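Local coordinates for 4-hydroxybutyrate coenzyme A transferase (Shewanella oneidensis, PDB 2OAS), which probably transfers coenzyme A between acyl-CoA thioesters and small carboxylates such as acetate and 4-hydroxybutyrate, at residues I248-K253 and G258-G263; F264-G267 and L271-Y274. All coordinates share one frame; numbering follows the deposited sequence.

Contact 1 (I248-K253 and G258-G263); sequences INNTKK and GKLVTG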
loop_
_atom_site.group_PDB
_atom_site.type_symbol
_atom_site.label_atom_id
_atom_site.label_comp_id
_atom_site.label_asym_id
_atom_site.label_seq_id
_atom_site.Cartn_x
_atom_site.Cartn_y
_atom_site.Cartn_z
ATOM N N ILE A 248 21.103 15.753 15.195
ATOM C CA ILE A 248 19.876 16.067 14.457
ATOM C C ILE A 248 19.737 17.586 14.325
ATOM O O ILE A 248 19.804 18.307 15.322
ATOM C CB ILE A 248 18.639 15.513 15.204
ATOM C CG1 ILE A 248 18.619 13.986 15.117
ATOM C CG2 ILE A 248 17.374 16.104 14.645
ATOM C CD1 ILE A 248 17.468 13.351 15.855
ATOM N N ASN A 249 19.547 18.066 13.100
ATOM C CA ASN A 249 19.384 19.498 12.850
ATOM C C ASN A 249 18.432 19.790 11.696
ATOM O O ASN A 249 18.228 20.942 11.331
ATOM C CB ASN A 249 20.735 20.141 12.573
ATOM C CG ASN A 249 21.465 19.471 11.441
ATOM O OD1 ASN A 249 20.875 19.180 10.406
ATOM N ND2 ASN A 249 22.758 19.223 11.624
ATOM N N ASN A 250 17.866 18.744 11.109
ATOM C CA ASN A 250 16.902 18.919 10.031
ATOM C C ASN A 250 17.372 19.846 8.918
ATOM O O ASN A 250 16.564 20.457 8.208
ATOM C CB ASN A 250 15.587 19.448 10.620
ATOM C CG ASN A 250 15.040 18.542 11.702
ATOM O OD1 ASN A 250 14.757 17.370 11.452
ATOM N ND2 ASN A 250 14.895 19.074 12.907
ATOM N N THR A 251 18.679 19.932 8.757
ATOM C CA THR A 251 19.257 20.789 7.735
ATOM C C THR A 251 19.090 20.244 6.317
ATOM O O THR A 251 19.025 21.011 5.361
ATOM C CB THR A 251 20.756 21.007 8.010
ATOM O OG1 THR A 251 20.911 21.757 9.217
ATOM C CG2 THR A 251 21.400 21.761 6.862
ATOM N N LYS A 252 19.008 18.924 6.185
ATOM C CA LYS A 252 18.888 18.314 4.864
ATOM C C LYS A 252 17.481 17.988 4.379
ATOM O O LYS A 252 17.313 17.351 3.342
ATOM C CB LYS A 252 19.765 17.064 4.805
ATOM C CG LYS A 252 21.227 17.349 5.101
ATOM C CD LYS A 252 21.721 18.501 4.233
ATOM C CE LYS A 252 23.046 19.054 4.722
ATOM N NZ LYS A 252 23.420 20.301 3.983
ATOM N N LYS A 253 16.471 18.436 5.119
ATOM C CA LYS A 253 15.084 18.200 4.730
ATOM C C LYS A 253 14.624 19.286 3.763
ATOM O O LYS A 253 15.194 20.376 3.733
ATOM C CB LYS A 253 14.172 18.203 5.957
ATOM C CG LYS A 253 14.391 17.045 6.942
ATOM C CD LYS A 253 13.132 16.820 7.802
ATOM C CE LYS A 253 12.698 18.097 8.531
ATOM N NZ LYS A 253 11.457 17.976 9.351
ATOM N N GLY A 258 14.942 22.444 9.198
ATOM C CA GLY A 258 15.303 23.076 10.452
ATOM C C GLY A 258 14.376 22.730 11.606
ATOM O O GLY A 258 14.692 23.035 12.754
ATOM N N LYS A 259 13.246 22.084 11.313
ATOM C CA LYS A 259 12.284 21.716 12.354
ATOM C C LYS A 259 11.942 20.225 12.411
ATOM O O LYS A 259 11.987 19.523 11.399
ATOM C CB LYS A 259 10.987 22.505 12.162
ATOM C CG LYS A 259 11.197 23.995 11.909
ATOM C CD LYS A 259 9.904 24.785 12.098
ATOM C CE LYS A 259 10.099 26.248 11.720
ATOM N NZ LYS A 259 10.320 26.351 10.238
ATOM N N LEU A 260 11.604 19.739 13.600
ATOM C CA LEU A 260 11.210 18.345 13.763
ATOM C C LEU A 260 9.712 18.299 13.476
ATOM O O LEU A 260 8.985 19.210 13.865
ATOM C CB LEU A 260 11.446 17.879 15.197
ATOM C CG LEU A 260 12.858 18.017 15.738
ATOM C CD1 LEU A 260 12.907 17.542 17.182
ATOM C CD2 LEU A 260 13.785 17.194 14.875
ATOM N N VAL A 261 9.255 17.255 12.799
ATOM C CA VAL A 261 7.837 17.114 12.488
ATOM C C VAL A 261 7.314 15.736 12.963
ATOM O O VAL A 261 8.010 14.733 12.827
ATOM C CB VAL A 261 7.597 17.276 10.947
ATOM C CG1 VAL A 261 6.109 17.198 10.612
ATOM C CG2 VAL A 261 8.153 18.634 10.481
ATOM N N THR A 262 6.117 15.718 13.545
ATOM C CA THR A 262 5.469 14.485 14.004
ATOM C C THR A 262 3.984 14.708 14.188
ATOM O O THR A 262 3.502 15.845 14.151
ATOM C CB THR A 262 5.950 13.980 15.387
ATOM O OG1 THR A 262 5.989 15.079 16.312
ATOM C CG2 THR A 262 7.280 13.326 15.284
ATOM N N GLY A 263 3.278 13.604 14.407
ATOM C CA GLY A 263 1.851 13.664 14.634
ATOM C C GLY A 263 1.592 13.718 16.126
ATOM O O GLY A 263 0.566 14.237 16.565
#
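K253 NZ meets K259 O at 2.6 Å, the shortest polar bond between I248-K253 and G258-G263, and approaches almost in line with the C=O bond (C=O...N angle 166°). The same ammonium group also bonds to V230 O and, weakly, to Y256 O, so backbone carbonyls supply its grip. A bend in the lysine chain (chi3 -55°) turns its end toward K259, and V261 CG2 rests 3.6 Å from NZ. Where the loop returns to strand 260-262, G258 N donates to N250 O at 2.7 Å, a fairly straight bond whose donor stands well above the carbonyl plane. N249 OD1 accepts from T251 N at 2.8 Å, an Asx turn that shapes the chain around N250. The N250 amide lies against the peptide joining K259 and L260, with ND2 3.2 Å from K259 C but making no hydrogen bond to K259 O. Its OD1 instead accepts from V230 N, which fixes the rotation of the amide. With an alanine here, V230 N would probably lose that acceptor and a gap would open against the K259-L260 peptide. I248 CG2 touches L260 CD2 at 3.8 Å, the two side chains crossing at about a right angle. I248 also packs on I239, L242 and V243 of helix 237-244, while strand 260-262 runs parallel to strand 281-283, V261 is bonded through its backbone to V230, and L260 and I248 both reach V230 of strand 229-230.

Contact 2 (F264-G267 and L271-Y274); sequences FALG and LYDY
G267 and Y272 share the one hydrogen bond between F264-G267 and L271-Y274: G267 N donates to Y272 OH at 3.1 Å, with an N-H...O angle of 179°. The hydroxyl is also bonded to P179 O, a carbonyl that can only accept, so it serves as acceptor for one backbone group and donor to another. With chi1 at -56°, Y272 CG lies beside its own N, and the ring extends from the helix to the chain at L266 and G267. Around that ring, L266 CA and A265 O sit at its edge near the ring plane, whereas G267 O comes in obliquely, 3.1 Å from CZ. The L266 side chain runs alongside the tyrosine in the same direction, CD1 being 4.0 Å from OH. L271 CD2 packs on the backbone at L266 O (3.6 Å) and, more loosely, on A265 CB (4.4 Å). A CB at G267 would fall about 2.9 Å from L271 CD2, consistent with a glycine there. L266 O is bonded to S236 OG, and L271 also packs on D237 and L240 of helix 237-244. F264, at the start of the strand, touches coenzyme A. Chemically, the contact turns on one buried hydroxyl that accepts from G267 N and donates to P179 O, tying together the exit of strand 264-265, helix 269-275 and the P179 loop.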
loop_
_atom_site.group_PDB
_atom_site.type_symbol
_atom_site.label_atom_id
_atom_site.label_comp_id
_atom_site.label_asym_id
_atom_site.label_seq_id
_atom_site.Cartn_x
_atom_site.Cartn_y
_atom_site.Cartn_z
ATOM N N PHE A 264 2.520 13.160 16.899
ATOM C CA PHE A 264 2.429 13.148 18.359
ATOM C C PHE A 264 3.739 12.766 19.056
ATOM O O PHE A 264 4.725 12.417 18.410
ATOM C CB PHE A 264 1.295 12.234 18.829
ATOM C CG PHE A 264 1.216 10.938 18.098
ATOM C CD1 PHE A 264 0.542 10.853 16.893
ATOM C CD2 PHE A 264 1.843 9.812 18.609
ATOM C CE1 PHE A 264 0.486 9.655 16.189
ATOM C CE2 PHE A 264 1.800 8.596 17.918
ATOM C CZ PHE A 264 1.120 8.515 16.701
ATOM N N ALA A 265 3.739 12.869 20.377
ATOM C CA ALA A 265 4.916 12.555 21.185
ATOM C C ALA A 265 4.536 11.755 22.436
ATOM O O ALA A 265 3.407 11.833 22.927
ATOM C CB ALA A 265 5.615 13.848 21.596
ATOM N N LEU A 266 5.499 11.015 22.966
ATOM C CA LEU A 266 5.262 10.189 24.148
ATOM C C LEU A 266 6.598 9.900 24.830
ATOM O O LEU A 266 7.523 9.398 24.193
ATOM C CB LEU A 266 4.612 8.871 23.728
ATOM C CG LEU A 266 3.908 8.138 24.857
ATOM C CD1 LEU A 266 2.590 8.851 25.092
ATOM C CD2 LEU A 266 3.664 6.676 24.512
ATOM N N GLY A 267 6.702 10.211 26.124
ATOM C CA GLY A 267 7.952 9.977 26.834
ATOM C C GLY A 267 7.986 10.626 28.199
ATOM O O GLY A 267 6.935 10.874 28.790
ATOM N N LEU A 271 10.857 15.398 27.890
ATOM C CA LEU A 271 10.434 15.495 26.504
ATOM C C LEU A 271 9.303 16.497 26.385
ATOM O O LEU A 271 9.352 17.401 25.550
ATOM C CB LEU A 271 9.952 14.135 25.984
ATOM C CG LEU A 271 9.645 14.039 24.487
ATOM C CD1 LEU A 271 10.928 14.260 23.700
ATOM C CD2 LEU A 271 9.065 12.665 24.143
ATOM N N TYR A 272 8.288 16.352 27.231
ATOM C CA TYR A 272 7.140 17.250 27.172
ATOM C C TYR A 272 7.584 18.677 27.447
ATOM O O TYR A 272 6.929 19.654 27.062
ATOM C CB TYR A 272 6.079 16.829 28.192
ATOM C CG TYR A 272 5.607 15.399 28.038
ATOM C CD1 TYR A 272 5.522 14.805 26.780
ATOM C CD2 TYR A 272 5.219 14.649 29.148
ATOM C CE1 TYR A 272 5.063 13.491 26.634
ATOM C CE2 TYR A 272 4.758 13.342 29.013
ATOM C CZ TYR A 272 4.685 12.764 27.752
ATOM O OH TYR A 272 4.256 11.467 27.583
ATOM N N ASP A 273 8.719 18.791 28.106
ATOM C CA ASP A 273 9.260 20.078 28.461
ATOM C C ASP A 273 9.960 20.695 27.273
ATOM O O ASP A 273 9.987 21.915 27.096
ATOM C CB ASP A 273 10.259 19.884 29.571
ATOM C CG ASP A 273 10.255 21.004 30.519
ATOM O OD1 ASP A 273 10.460 22.156 30.067
ATOM O OD2 ASP A 273 10.031 20.728 31.713
ATOM N N TYR A 274 10.534 19.821 26.465
ATOM C CA TYR A 274 11.260 20.233 25.285
ATOM C C TYR A 274 10.294 20.643 24.197
ATOM O O TYR A 274 10.506 21.645 23.524
ATOM C CB TYR A 274 12.151 19.080 24.795
ATOM C CG TYR A 274 12.789 19.313 23.444
ATOM C CD1 TYR A 274 13.706 20.344 23.249
ATOM C CD2 TYR A 274 12.453 18.516 22.350
ATOM C CE1 TYR A 274 14.268 20.584 21.994
ATOM C CE2 TYR A 274 13.010 18.748 21.090
ATOM C CZ TYR A 274 13.912 19.788 20.920
ATOM O OH TYR A 274 14.423 20.054 19.668
#

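In the fold
Contacts 1 and 2 follow one another along the chain, strand 260-262 running almost directly into strand 264-265, with their centres 15 Å apart. Packing of L260 CD1 on Y274 OH joins them, and both rest on helix 237-244 and strand 281-283. Contact 1 is mostly buried but lies farther from the centre of the chain and has the exposed G258 at its margin; there a lysine and an asparagine bond backbone groups of the loop and of strand 229-230. Contact 2 is wholly buried and rests on a tyrosine hydroxyl and ring and a leucine methyl against backbone. It comes nearer the cofactor, since F264 touches coenzyme A, whereas the V261 side chain is about 13 Å from it.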